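Local coordinates for protein tonb-dependent siderophore receptor (Acinetobacter baumannii, PDB 5FP1) that probably takes part in iron uptake by binding iron-chelating siderophores at the outer membrane, and may bind ferric enterobactin with micromolar affinity, at residues L150-A156 and V711-K717; E354-T360 and A414-S420; W441-E447 and A461-F467. All blocks are in the same frame, centred on the assembly; numbering follows the deposited sequence.

How the contacts relate
All three contacts pair antiparallel strands of the same TonB-dependent receptor barrel. Contact 1 closes it, joining strand 149-157 to strand 709-717, so contacts 2 and 3 are nested along the chain inside the loop it forms. Those two follow in series: contact 2 pairs strand 346-368 with strand 405-428, contact 3 pairs strand 433-450 with strand 459-476. Their centres are about 10 Å apart, because strands 405-428 and 433-450 adjoin in the sheet. Together they form a continuous four-strand patch of wall. From the centre of contact 1 to those of contacts 2 and 3 is about 40 and 47 Å, and contact 3 lies across the chain's centre from the closure.

Contact 1 (L150-A156 and V711-K717); sequences LEGSVAA and VLAVNFK
Six backbone hydrogen bonds zip the first and last strands of the TonB-dependent receptor barrel together, closing the cylinder. Both strands are extended and antiparallel, their axes 4.6 Å apart with N-to-C directions at 161°. Three hydrogen-bonded pairs set the register. Gly152 N meets Phe716 O at 3.0 Å and Phe716 N meets Gly152 O at 2.8 Å; Val154 N to Val714 O and Val714 N to Val154 O are both 2.9 Å; Ala156 N to Leu712 O is 3.1 Å and Leu712 N to Ala156 O 2.9 Å. Ser153-Asn715 and Ala155-Ala713 fall between them as non-hydrogen-bonded pairs; Glu151-Lys717, also non-hydrogen-bonded, follows beyond Gly152-Phe716. On their face Ser153 OG (chi1 t) donates to Asn715 OD1 (chi1 m) at 2.6 Å. Glu151 OE1 and Lys717 NZ form a long salt bridge of 3.9 Å. Water 1 joins them, 2.8 Å from Glu151 OE2 and, weakly, 3.5 Å from Lys717 NZ. Ala155 CB packs on Ala713 CB at 3.7 Å; Lys56 of the plug touches both alanines, which makes this the luminal face. Val154, Val714 and Leu712 lie on the opposite, outer surface. There Phe716, chi1 p, folds across its partner Gly152, the cross-strand pairing known as aromatic rescue of glycine: a CB on Gly152 would clash with the ring, whereas Gly152 CA sits 3.5 Å from the Phe716 ring centroid, 20° off its normal, in a CH-pi contact.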
loop_
_atom_site.group_PDB
_atom_site.type_symbol
_atom_site.label_atom_id
_atom_site.label_comp_id
_atom_site.label_asym_id
_atom_site.label_seq_id
_atom_site.Cartn_x
_atom_site.Cartn_y
_atom_site.Cartn_z
ATOM N N LEU A 150 -10.905 27.893 -1.443
ATOM C CA LEU A 150 -11.513 27.078 -2.472
ATOM C C LEU A 150 -10.437 26.719 -3.481
ATOM O O LEU A 150 -9.800 27.598 -4.058
ATOM C CB LEU A 150 -12.661 27.805 -3.161
ATOM C CG LEU A 150 -13.365 27.017 -4.269
ATOM C CD1 LEU A 150 -14.061 25.780 -3.722
ATOM C CD2 LEU A 150 -14.370 27.899 -4.987
ATOM N N GLU A 151 -10.213 25.419 -3.657
ATOM C CA GLU A 151 -9.230 24.914 -4.625
ATOM C C GLU A 151 -9.910 23.920 -5.568
ATOM O O GLU A 151 -10.924 23.311 -5.225
ATOM C CB GLU A 151 -8.078 24.204 -3.932
ATOM C CG GLU A 151 -7.278 25.044 -2.963
ATOM C CD GLU A 151 -6.116 24.265 -2.369
ATOM O OE1 GLU A 151 -5.433 23.542 -3.125
ATOM O OE2 GLU A 151 -5.889 24.373 -1.149
ATOM N N GLY A 152 -9.354 23.771 -6.758
ATOM C CA GLY A 152 -9.953 22.912 -7.749
ATOM C C GLY A 152 -8.980 22.605 -8.859
ATOM O O GLY A 152 -7.961 23.276 -9.017
ATOM N N SER A 153 -9.315 21.575 -9.627
ATOM C CA SER A 153 -8.523 21.173 -10.759
ATOM C C SER A 153 -9.465 20.628 -11.813
ATOM O O SER A 153 -10.382 19.845 -11.514
ATOM C CB SER A 153 -7.528 20.099 -10.336
ATOM O OG SER A 153 -6.626 19.810 -11.390
ATOM N N VAL A 154 -9.238 21.025 -13.056
ATOM C CA VAL A 154 -9.905 20.395 -14.161
ATOM C C VAL A 154 -8.840 19.903 -15.109
ATOM O O VAL A 154 -7.983 20.669 -15.553
ATOM C CB VAL A 154 -10.862 21.356 -14.889
ATOM C CG1 VAL A 154 -11.450 20.673 -16.115
ATOM C CG2 VAL A 154 -11.976 21.798 -13.956
ATOM N N ALA A 155 -8.885 18.622 -15.465
ATOM C CA ALA A 155 -7.790 18.079 -16.233
ATOM C C ALA A 155 -8.252 17.096 -17.267
ATOM O O ALA A 155 -9.239 16.390 -17.075
ATOM C CB ALA A 155 -6.752 17.447 -15.308
ATOM N N ALA A 156 -7.521 17.064 -18.372
ATOM C CA ALA A 156 -7.771 16.125 -19.440
ATOM C C ALA A 156 -6.438 15.572 -19.892
ATOM O O ALA A 156 -5.414 16.241 -19.804
ATOM C CB ALA A 156 -8.507 16.806 -20.594
ATOM N N VAL A 711 -0.917 14.708 -19.265
ATOM C CA VAL A 711 -2.075 15.311 -18.648
ATOM C C VAL A 711 -1.907 16.823 -18.604
ATOM O O VAL A 711 -0.830 17.319 -18.262
ATOM C CB VAL A 711 -2.248 14.805 -17.213
ATOM C CG1 VAL A 711 -3.398 15.516 -16.534
ATOM C CG2 VAL A 711 -2.499 13.292 -17.227
ATOM N N LEU A 712 -2.972 17.541 -18.923
ATOM C CA LEU A 712 -2.959 19.001 -18.824
ATOM C C LEU A 712 -4.041 19.428 -17.883
ATOM O O LEU A 712 -5.204 19.051 -18.045
ATOM C CB LEU A 712 -3.185 19.652 -20.194
ATOM C CG LEU A 712 -3.149 21.189 -20.181
ATOM C CD1 LEU A 712 -1.730 21.636 -19.874
ATOM C CD2 LEU A 712 -3.608 21.734 -21.527
ATOM N N ALA A 713 -3.664 20.241 -16.892
ATOM C CA ALA A 713 -4.596 20.666 -15.872
ATOM C C ALA A 713 -4.633 22.186 -15.722
ATOM O O ALA A 713 -3.608 22.854 -15.781
ATOM C CB ALA A 713 -4.215 20.067 -14.531
ATOM N N VAL A 714 -5.838 22.679 -15.472
ATOM C CA VAL A 714 -6.053 24.008 -14.940
ATOM C C VAL A 714 -6.393 23.897 -13.470
ATOM O O VAL A 714 -7.437 23.349 -13.123
ATOM C CB VAL A 714 -7.254 24.707 -15.591
ATOM C CG1 VAL A 714 -7.350 26.124 -15.039
ATOM C CG2 VAL A 714 -7.128 24.699 -17.110
ATOM N N ASN A 715 -5.501 24.425 -12.633
ATOM C CA ASN A 715 -5.616 24.364 -11.196
ATOM C C ASN A 715 -5.940 25.746 -10.664
ATOM O O ASN A 715 -5.313 26.743 -11.064
ATOM C CB ASN A 715 -4.295 23.870 -10.596
ATOM C CG ASN A 715 -3.949 22.471 -11.070
ATOM O OD1 ASN A 715 -4.847 21.715 -11.406
ATOM N ND2 ASN A 715 -2.672 22.167 -11.197
ATOM N N PHE A 716 -6.918 25.812 -9.774
ATOM C CA PHE A 716 -7.288 27.088 -9.185
ATOM C C PHE A 716 -7.249 27.069 -7.671
ATOM O O PHE A 716 -7.467 26.036 -7.031
ATOM C CB PHE A 716 -8.613 27.623 -9.740
ATOM C CG PHE A 716 -9.794 26.745 -9.507
ATOM C CD1 PHE A 716 -10.543 26.854 -8.341
ATOM C CD2 PHE A 716 -10.202 25.846 -10.483
ATOM C CE1 PHE A 716 -11.661 26.056 -8.133
ATOM C CE2 PHE A 716 -11.310 25.040 -10.280
ATOM C CZ PHE A 716 -12.045 25.149 -9.105
ATOM N N LYS A 717 -6.947 28.234 -7.106
ATOM C CA LYS A 717 -6.716 28.365 -5.688
ATOM C C LYS A 717 -7.117 29.764 -5.231
ATOM O O LYS A 717 -6.453 30.736 -5.581
ATOM C CB LYS A 717 -5.248 28.138 -5.420
ATOM C CG LYS A 717 -4.884 28.089 -3.952
ATOM C CD LYS A 717 -3.494 27.494 -3.773
ATOM C CE LYS A 717 -3.326 26.227 -4.600
ATOM N NZ LYS A 717 -2.191 25.378 -4.144
HETATM O O HOH W 1 -3.072 24.065 -1.023
#

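Contact 2 (E354-T360 and A414-S420); sequences EYSKQKT and ATVESTS. With C8E ((hydroxyethyloxy)tri(ethyloxy)octane), chain J.
This antiparallel pair belongs to the wall of the TonB-dependent receptor barrel, where strands 346-368 and 405-428 run side by side. The segment axes lie 4.7 Å apart with directions at 176°, and all seven residues of each extended segment pair up. Hydrogen-bonded pairs are Glu354-Ser420, Ser356-Ser418, Gln358-Val416 and Thr360-Ala414. Their eight backbone bonds span 2.8 to 3.1 Å, from Gln358 N to Val416 O at 2.8 Å to Ser356 N to Ser418 O at 3.1 Å.

The face of Glu354, Ser356, Gln358 and Thr360 looks into the lumen, as Gln358 touches Thr105 of the plug. It is largely polar and hydrated, with Val416 and Ala414 as its apolar members. Ser356 and Ser418, both chi1 p, bring their OG atoms to 2.6 Å. Water 2 bridges Glu354 OE2 (2.8 Å) and Ser418 OG (2.6 Å), and water 5 bridges Thr360 OG1 (2.7 Å) and Ala414 O (3.0 Å).

On the outer face, Tyr355 OH donates to Glu417 OE2 at 2.7 Å, with both chi1 values t. Water 4 links that same Glu417 OE2 (2.9 Å) to Lys357 NZ (2.7 Å). Lys359, chi1 m, curls so that NZ donates to Thr415 OG1 at 2.7 Å. A detergent chain lies against this surface, its C1 3.4 Å from Lys359 CG and its C2 3.4 Å from Lys357 O.

Strand 315-341 flanks segment 354-360, with Gln333 binding Glu354 OE1 and Ser327 binding Gln358 NE2; beyond segment 414-420 comes strand 433-450, where Val416 packs on Phe444.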
loop_
_atom_site.group_PDB
_atom_site.type_symbol
_atom_site.label_atom_id
_atom_site.label_comp_id
_atom_site.label_asym_id
_atom_site.label_seq_id
_atom_site.Cartn_x
_atom_site.Cartn_y
_atom_site.Cartn_z
ATOM N N GLU A 354 -6.663 0.489 22.550
ATOM C CA GLU A 354 -7.410 0.394 21.310
ATOM C C GLU A 354 -8.297 -0.831 21.316
ATOM O O GLU A 354 -7.944 -1.869 21.902
ATOM C CB GLU A 354 -6.439 0.380 20.126
ATOM C CG GLU A 354 -7.168 0.308 18.791
ATOM C CD GLU A 354 -6.254 0.440 17.574
ATOM O OE1 GLU A 354 -5.255 1.192 17.626
ATOM O OE2 GLU A 354 -6.569 -0.189 16.556
ATOM N N TYR A 355 -9.460 -0.710 20.682
ATOM C CA TYR A 355 -10.344 -1.831 20.460
ATOM C C TYR A 355 -10.765 -1.811 18.990
ATOM O O TYR A 355 -11.068 -0.771 18.460
ATOM C CB TYR A 355 -11.589 -1.708 21.324
ATOM C CG TYR A 355 -12.637 -2.729 20.965
ATOM C CD1 TYR A 355 -12.529 -4.034 21.392
ATOM C CD2 TYR A 355 -13.703 -2.401 20.134
ATOM C CE1 TYR A 355 -13.461 -4.986 21.041
ATOM C CE2 TYR A 355 -14.642 -3.354 19.777
ATOM C CZ TYR A 355 -14.518 -4.635 20.240
ATOM O OH TYR A 355 -15.442 -5.592 19.888
ATOM N N SER A 356 -10.823 -2.961 18.345
ATOM C CA SER A 356 -11.470 -3.015 17.025
ATOM C C SER A 356 -12.161 -4.313 16.785
ATOM O O SER A 356 -11.774 -5.356 17.311
ATOM C CB SER A 356 -10.480 -2.784 15.877
ATOM O OG SER A 356 -9.492 -3.765 15.893
ATOM N N LYS A 357 -13.187 -4.256 15.953
ATOM C CA LYS A 357 -13.872 -5.459 15.560
ATOM C C LYS A 357 -14.285 -5.343 14.107
ATOM O O LYS A 357 -14.863 -4.338 13.686
ATOM C CB LYS A 357 -15.088 -5.730 16.443
ATOM C CG LYS A 357 -15.717 -7.075 16.139
ATOM C CD LYS A 357 -16.970 -7.318 16.978
ATOM C CE LYS A 357 -17.454 -8.740 16.812
ATOM N NZ LYS A 357 -18.461 -9.057 17.867
ATOM N N GLN A 358 -13.962 -6.375 13.353
ATOM C CA GLN A 358 -14.222 -6.393 11.921
ATOM C C GLN A 358 -14.990 -7.648 11.576
ATOM O O GLN A 358 -14.642 -8.731 12.026
ATOM C CB GLN A 358 -12.912 -6.389 11.150
ATOM C CG GLN A 358 -13.111 -6.294 9.657
ATOM C CD GLN A 358 -11.801 -6.300 8.858
ATOM O OE1 GLN A 358 -10.673 -6.350 9.403
ATOM N NE2 GLN A 358 -11.954 -6.282 7.554
ATOM N N LYS A 359 -16.002 -7.503 10.726
ATOM C CA LYS A 359 -16.767 -8.636 10.225
ATOM C C LYS A 359 -16.861 -8.555 8.711
ATOM O O LYS A 359 -17.198 -7.509 8.139
ATOM C CB LYS A 359 -18.187 -8.674 10.809
ATOM C CG LYS A 359 -18.214 -8.808 12.328
ATOM C CD LYS A 359 -19.588 -9.201 12.887
ATOM C CE LYS A 359 -19.931 -10.679 12.647
ATOM N NZ LYS A 359 -19.373 -11.627 13.673
ATOM N N THR A 360 -16.591 -9.681 8.074
ATOM C CA THR A 360 -16.495 -9.761 6.594
ATOM C C THR A 360 -17.260 -10.959 6.109
ATOM O O THR A 360 -17.105 -12.054 6.666
ATOM C CB THR A 360 -15.013 -9.918 6.133
ATOM O OG1 THR A 360 -14.273 -8.768 6.542
ATOM C CG2 THR A 360 -14.889 -10.036 4.595
ATOM N N ALA A 414 -15.915 -13.989 8.327
ATOM C CA ALA A 414 -14.744 -13.838 9.199
ATOM C C ALA A 414 -14.928 -12.699 10.166
ATOM O O ALA A 414 -15.380 -11.647 9.789
ATOM C CB ALA A 414 -13.490 -13.595 8.374
ATOM N N THR A 415 -14.494 -12.907 11.400
ATOM C CA THR A 415 -14.567 -11.901 12.441
ATOM C C THR A 415 -13.226 -11.779 13.134
ATOM O O THR A 415 -12.659 -12.775 13.594
ATOM C CB THR A 415 -15.644 -12.279 13.463
ATOM O OG1 THR A 415 -16.895 -12.373 12.780
ATOM C CG2 THR A 415 -15.760 -11.224 14.567
ATOM N N VAL A 416 -12.694 -10.566 13.164
ATOM C CA VAL A 416 -11.423 -10.300 13.864
ATOM C C VAL A 416 -11.705 -9.265 14.941
ATOM O O VAL A 416 -12.265 -8.183 14.685
ATOM C CB VAL A 416 -10.333 -9.788 12.908
ATOM C CG1 VAL A 416 -9.071 -9.414 13.667
ATOM C CG2 VAL A 416 -10.018 -10.847 11.851
ATOM N N GLU A 417 -11.310 -9.605 16.149
ATOM C CA GLU A 417 -11.487 -8.727 17.285
ATOM C C GLU A 417 -10.125 -8.545 17.952
ATOM O O GLU A 417 -9.403 -9.522 18.210
ATOM C CB GLU A 417 -12.498 -9.339 18.254
ATOM C CG GLU A 417 -12.899 -8.393 19.386
ATOM C CD GLU A 417 -14.114 -8.915 20.165
ATOM O OE1 GLU A 417 -14.269 -10.135 20.246
ATOM O OE2 GLU A 417 -14.901 -8.105 20.671
ATOM N N SER A 418 -9.781 -7.307 18.262
ATOM C CA SER A 418 -8.513 -7.023 18.913
ATOM C C SER A 418 -8.676 -6.050 20.057
ATOM O O SER A 418 -9.620 -5.253 20.104
ATOM C CB SER A 418 -7.519 -6.448 17.918
ATOM O OG SER A 418 -7.941 -5.176 17.468
ATOM N N THR A 419 -7.720 -6.111 20.965
ATOM C CA THR A 419 -7.657 -5.207 22.087
ATOM C C THR A 419 -6.210 -5.005 22.477
ATOM O O THR A 419 -5.466 -5.970 22.621
ATOM C CB THR A 419 -8.381 -5.787 23.299
ATOM O OG1 THR A 419 -9.672 -6.268 22.896
ATOM C CG2 THR A 419 -8.518 -4.713 24.368
ATOM N N SER A 420 -5.818 -3.759 22.691
ATOM C CA SER A 420 -4.435 -3.479 22.975
ATOM C C SER A 420 -4.231 -2.308 23.889
ATOM O O SER A 420 -5.080 -1.426 24.011
ATOM C CB SER A 420 -3.684 -3.217 21.664
ATOM O OG SER A 420 -4.390 -2.361 20.816
HETATM C C1 C8E J . -18.998 -5.646 13.377
HETATM C C2 C8E J . -18.218 -4.351 13.378
HETATM C C3 C8E J . -19.079 -3.180 12.905
HETATM C C4 C8E J . -19.773 -2.489 14.075
HETATM C C5 C8E J . -20.706 -1.371 13.620
HETATM C C6 C8E J . -19.956 -0.348 12.783
HETATM C C7 C8E J . -19.954 -0.715 11.298
HETATM C C8 C8E J . -19.703 0.512 10.433
HETATM O O9 C8E J . -20.632 0.499 9.350
HETATM C C10 C8E J . -20.342 1.444 8.309
HETATM C C11 C8E J . -19.918 2.813 8.842
HETATM O O12 C8E J . -19.921 3.795 7.792
HETATM O O HOH W 2 -7.100 -2.929 16.523
HETATM O O HOH W 3 -10.262 -6.061 14.418
HETATM O O HOH W 4 -17.607 -9.048 20.450
HETATM O O HOH W 5 -13.311 -9.706 8.898
#

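Contact 3 (W441-E447 and A461-F467). With C8E ((hydroxyethyloxy)tri(ethyloxy)octane), chain E.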
loop_
_atom_site.group_PDB
_atom_site.type_symbol
_atom_site.label_atom_id
_atom_site.label_comp_id
_atom_site.label_asym_id
_atom_site.label_seq_id
_atom_site.Cartn_x
_atom_site.Cartn_y
_atom_site.Cartn_z
ATOM N N TRP A 441 0.975 -4.391 24.181
ATOM C CA TRP A 441 0.398 -5.695 24.365
ATOM C C TRP A 441 -0.881 -5.792 23.540
ATOM O O TRP A 441 -1.761 -4.919 23.645
ATOM C CB TRP A 441 0.048 -5.927 25.845
ATOM C CG TRP A 441 -0.741 -7.195 26.048
ATOM C CD1 TRP A 441 -0.246 -8.474 26.127
ATOM C CD2 TRP A 441 -2.176 -7.315 26.148
ATOM N NE1 TRP A 441 -1.279 -9.373 26.289
ATOM C CE2 TRP A 441 -2.471 -8.691 26.304
ATOM C CE3 TRP A 441 -3.241 -6.392 26.114
ATOM C CZ2 TRP A 441 -3.784 -9.164 26.439
ATOM C CZ3 TRP A 441 -4.536 -6.857 26.237
ATOM C CH2 TRP A 441 -4.797 -8.236 26.406
ATOM N N ASP A 442 -0.960 -6.820 22.702
ATOM C CA ASP A 442 -2.106 -7.045 21.825
ATOM C C ASP A 442 -2.769 -8.372 22.155
ATOM O O ASP A 442 -2.094 -9.379 22.398
ATOM C CB ASP A 442 -1.687 -7.079 20.347
ATOM C CG ASP A 442 -1.480 -5.705 19.768
ATOM O OD1 ASP A 442 -2.471 -5.093 19.353
ATOM O OD2 ASP A 442 -0.331 -5.222 19.742
ATOM N N LYS A 443 -4.098 -8.365 22.147
ATOM C CA LYS A 443 -4.860 -9.594 22.088
ATOM C C LYS A 443 -5.601 -9.636 20.765
ATOM O O LYS A 443 -6.203 -8.635 20.350
ATOM C CB LYS A 443 -5.856 -9.643 23.252
ATOM C CG LYS A 443 -6.780 -10.845 23.207
ATOM C CD LYS A 443 -7.680 -10.867 24.434
ATOM C CE LYS A 443 -8.610 -12.075 24.404
ATOM N NZ LYS A 443 -9.672 -11.948 25.437
ATOM N N PHE A 444 -5.542 -10.779 20.101
ATOM C CA PHE A 444 -6.050 -10.909 18.740
ATOM C C PHE A 444 -6.888 -12.186 18.685
ATOM O O PHE A 444 -6.463 -13.257 19.136
ATOM C CB PHE A 444 -4.871 -10.967 17.760
ATOM C CG PHE A 444 -5.249 -11.257 16.320
ATOM C CD1 PHE A 444 -5.292 -12.554 15.853
ATOM C CD2 PHE A 444 -5.490 -10.225 15.431
ATOM C CE1 PHE A 444 -5.616 -12.833 14.521
ATOM C CE2 PHE A 444 -5.808 -10.487 14.096
ATOM C CZ PHE A 444 -5.876 -11.791 13.653
ATOM N N GLU A 445 -8.069 -12.078 18.113
ATOM C CA GLU A 445 -8.848 -13.257 17.797
ATOM C C GLU A 445 -9.412 -13.196 16.374
ATOM O O GLU A 445 -10.020 -12.198 15.978
ATOM C CB GLU A 445 -9.996 -13.421 18.784
ATOM C CG GLU A 445 -10.870 -14.614 18.423
ATOM C CD GLU A 445 -12.078 -14.737 19.337
ATOM O OE1 GLU A 445 -11.923 -15.072 20.530
ATOM O OE2 GLU A 445 -13.181 -14.517 18.842
ATOM N N ALA A 446 -9.198 -14.264 15.608
ATOM C CA ALA A 446 -9.751 -14.361 14.261
ATOM C C ALA A 446 -10.566 -15.628 14.184
ATOM O O ALA A 446 -10.094 -16.706 14.557
ATOM C CB ALA A 446 -8.657 -14.369 13.218
ATOM N N GLU A 447 -11.802 -15.493 13.730
ATOM C CA GLU A 447 -12.676 -16.646 13.554
ATOM C C GLU A 447 -13.285 -16.635 12.177
ATOM O O GLU A 447 -13.868 -15.633 11.763
ATOM C CB GLU A 447 -13.797 -16.604 14.594
ATOM C CG GLU A 447 -14.763 -17.776 14.473
ATOM C CD GLU A 447 -15.708 -17.854 15.667
ATOM O OE1 GLU A 447 -16.431 -16.887 15.919
ATOM O OE2 GLU A 447 -15.700 -18.875 16.366
ATOM N N ALA A 461 -12.677 -22.143 11.785
ATOM C CA ALA A 461 -11.292 -21.997 12.225
ATOM C C ALA A 461 -11.190 -20.803 13.141
ATOM O O ALA A 461 -11.786 -19.741 12.880
ATOM C CB ALA A 461 -10.367 -21.828 11.021
ATOM N N LYS A 462 -10.440 -20.935 14.221
ATOM C CA LYS A 462 -10.300 -19.814 15.140
ATOM C C LYS A 462 -8.874 -19.728 15.675
ATOM O O LYS A 462 -8.291 -20.722 16.088
ATOM C CB LYS A 462 -11.285 -19.946 16.306
ATOM C CG LYS A 462 -11.200 -18.784 17.274
ATOM C CD LYS A 462 -12.450 -18.649 18.122
ATOM C CE LYS A 462 -12.551 -19.750 19.146
ATOM N NZ LYS A 462 -13.595 -19.402 20.159
ATOM N N ASN A 463 -8.318 -18.536 15.675
ATOM C CA ASN A 463 -7.019 -18.296 16.312
ATOM C C ASN A 463 -7.207 -17.298 17.424
ATOM O O ASN A 463 -7.912 -16.300 17.270
ATOM C CB ASN A 463 -6.051 -17.719 15.299
ATOM C CG ASN A 463 -4.693 -17.428 15.899
ATOM O OD1 ASN A 463 -4.425 -16.312 16.327
ATOM N ND2 ASN A 463 -3.867 -18.451 16.004
ATOM N N ASN A 464 -6.565 -17.565 18.539
ATOM C CA ASN A 464 -6.419 -16.605 19.614
ATOM C C ASN A 464 -4.928 -16.470 19.861
ATOM O O ASN A 464 -4.240 -17.470 20.060
ATOM C CB ASN A 464 -7.084 -17.101 20.901
ATOM C CG ASN A 464 -8.594 -17.019 20.827
ATOM O OD1 ASN A 464 -9.192 -15.971 21.077
ATOM N ND2 ASN A 464 -9.203 -18.097 20.423
ATOM N N SER A 465 -4.434 -15.239 19.800
ATOM C CA SER A 465 -3.005 -14.953 19.990
ATOM C C SER A 465 -2.943 -13.743 20.906
ATOM O O SER A 465 -3.803 -12.861 20.861
ATOM C CB SER A 465 -2.337 -14.604 18.654
ATOM O OG SER A 465 -2.328 -15.711 17.758
ATOM N N ASP A 466 -1.961 -13.703 21.772
ATOM C CA ASP A 466 -1.682 -12.469 22.441
ATOM C C ASP A 466 -0.173 -12.303 22.515
ATOM O O ASP A 466 0.569 -13.277 22.616
ATOM C CB ASP A 466 -2.394 -12.379 23.770
ATOM C CG ASP A 466 -1.688 -13.082 24.825
ATOM O OD1 ASP A 466 -1.704 -14.322 24.772
ATOM O OD2 ASP A 466 -1.103 -12.390 25.686
ATOM N N PHE A 467 0.295 -11.082 22.365
ATOM C CA PHE A 467 1.736 -10.919 22.136
ATOM C C PHE A 467 2.168 -9.547 22.588
ATOM O O PHE A 467 1.372 -8.604 22.632
ATOM C CB PHE A 467 2.086 -11.164 20.653
ATOM C CG PHE A 467 1.163 -10.487 19.671
ATOM C CD1 PHE A 467 0.038 -11.134 19.180
ATOM C CD2 PHE A 467 1.448 -9.217 19.196
ATOM C CE1 PHE A 467 -0.790 -10.512 18.250
ATOM C CE2 PHE A 467 0.615 -8.590 18.287
ATOM C CZ PHE A 467 -0.514 -9.230 17.820
HETATM C C1 C8E E . 1.873 -1.766 28.018
HETATM C C2 C8E E . 1.805 -3.276 27.956
HETATM C C3 C8E E . 2.472 -3.882 29.177
HETATM C C4 C8E E . 3.129 -5.229 28.885
HETATM C C5 C8E E . 2.243 -6.394 29.313
HETATM C C6 C8E E . 3.061 -7.616 29.726
HETATM C C7 C8E E . 2.152 -8.812 30.012
HETATM C C8 C8E E . 2.675 -10.108 29.390
HETATM O O9 C8E E . 1.660 -10.698 28.572
HETATM C C10 C8E E . 2.010 -12.007 28.106
HETATM C C11 C8E E . 1.864 -12.077 26.583
HETATM O O12 C8E E . 2.471 -13.249 26.021
HETATM C C13 C8E E . 3.796 -13.524 26.489
HETATM C C14 C8E E . 4.707 -12.309 26.325
HETATM O O15 C8E E . 5.943 -12.506 27.017
HETATM C C16 C8E E . 5.921 -12.027 28.360
HETATM C C17 C8E E . 6.945 -10.911 28.516
HETATM O O18 C8E E . 6.572 -10.076 29.609
HETATM C C19 C8E E . 6.995 -8.732 29.393
HETATM C C20 C8E E . 6.678 -7.883 30.616
HETATM O O21 C8E E . 6.773 -6.501 30.253
#
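Strands 433-450 and 459-476 form a beta hairpin of the TonB-dependent receptor barrel, and these segments are part of its two arms. They are antiparallel at 177°, with axes 4.7 Å apart.

The backbone contributes six hydrogen bonds in three pairs: Asp442 N to Phe467 O and Phe467 N to Asp442 O, both 2.9 Å; Phe444 N to Ser465 O at 2.8 Å and Ser465 N to Phe444 O at 2.9 Å; Ala446 N to Asn463 O at 2.9 Å and Asn463 N to Ala446 O at 2.8 Å. CA-H...O contacts fill the intervening positions; the shortest runs from Asp466 CA to Asp442 O, 3.1 Å.

Polar side chains add bonds on both faces. Within segment 461-467, Ser465 OG donates to Asn463 OD1 at 2.6 Å, while Asn463 ND2 reaches the backbone O of Gln513, tying the hairpin's inner side to a loop. The carboxylate of Asp442 makes a salt bridge with Arg440. Across the outer face Glu447 OE2 and Lys462 NZ are 4.4 Å apart, beyond a salt bridge.

Apolar packing centres on Phe467. Its chi1 of 45° swings the ring across to segment 441-447, where Asp442 CB lies over one face, 3.8 Å from the centroid, and Phe444 CB approaches CE1 of Phe467 at 4.1 Å. Phe444 also packs on Pro494 and Val416, inside the wall.

A detergent molecule borders the outer end, its C11 3.1 Å from Asp466 OD2. That same Asp466 OD2 accepts a hydrogen bond from Trp441 NE1 at 3.1 Å, lying near the plane of the indole at its edge.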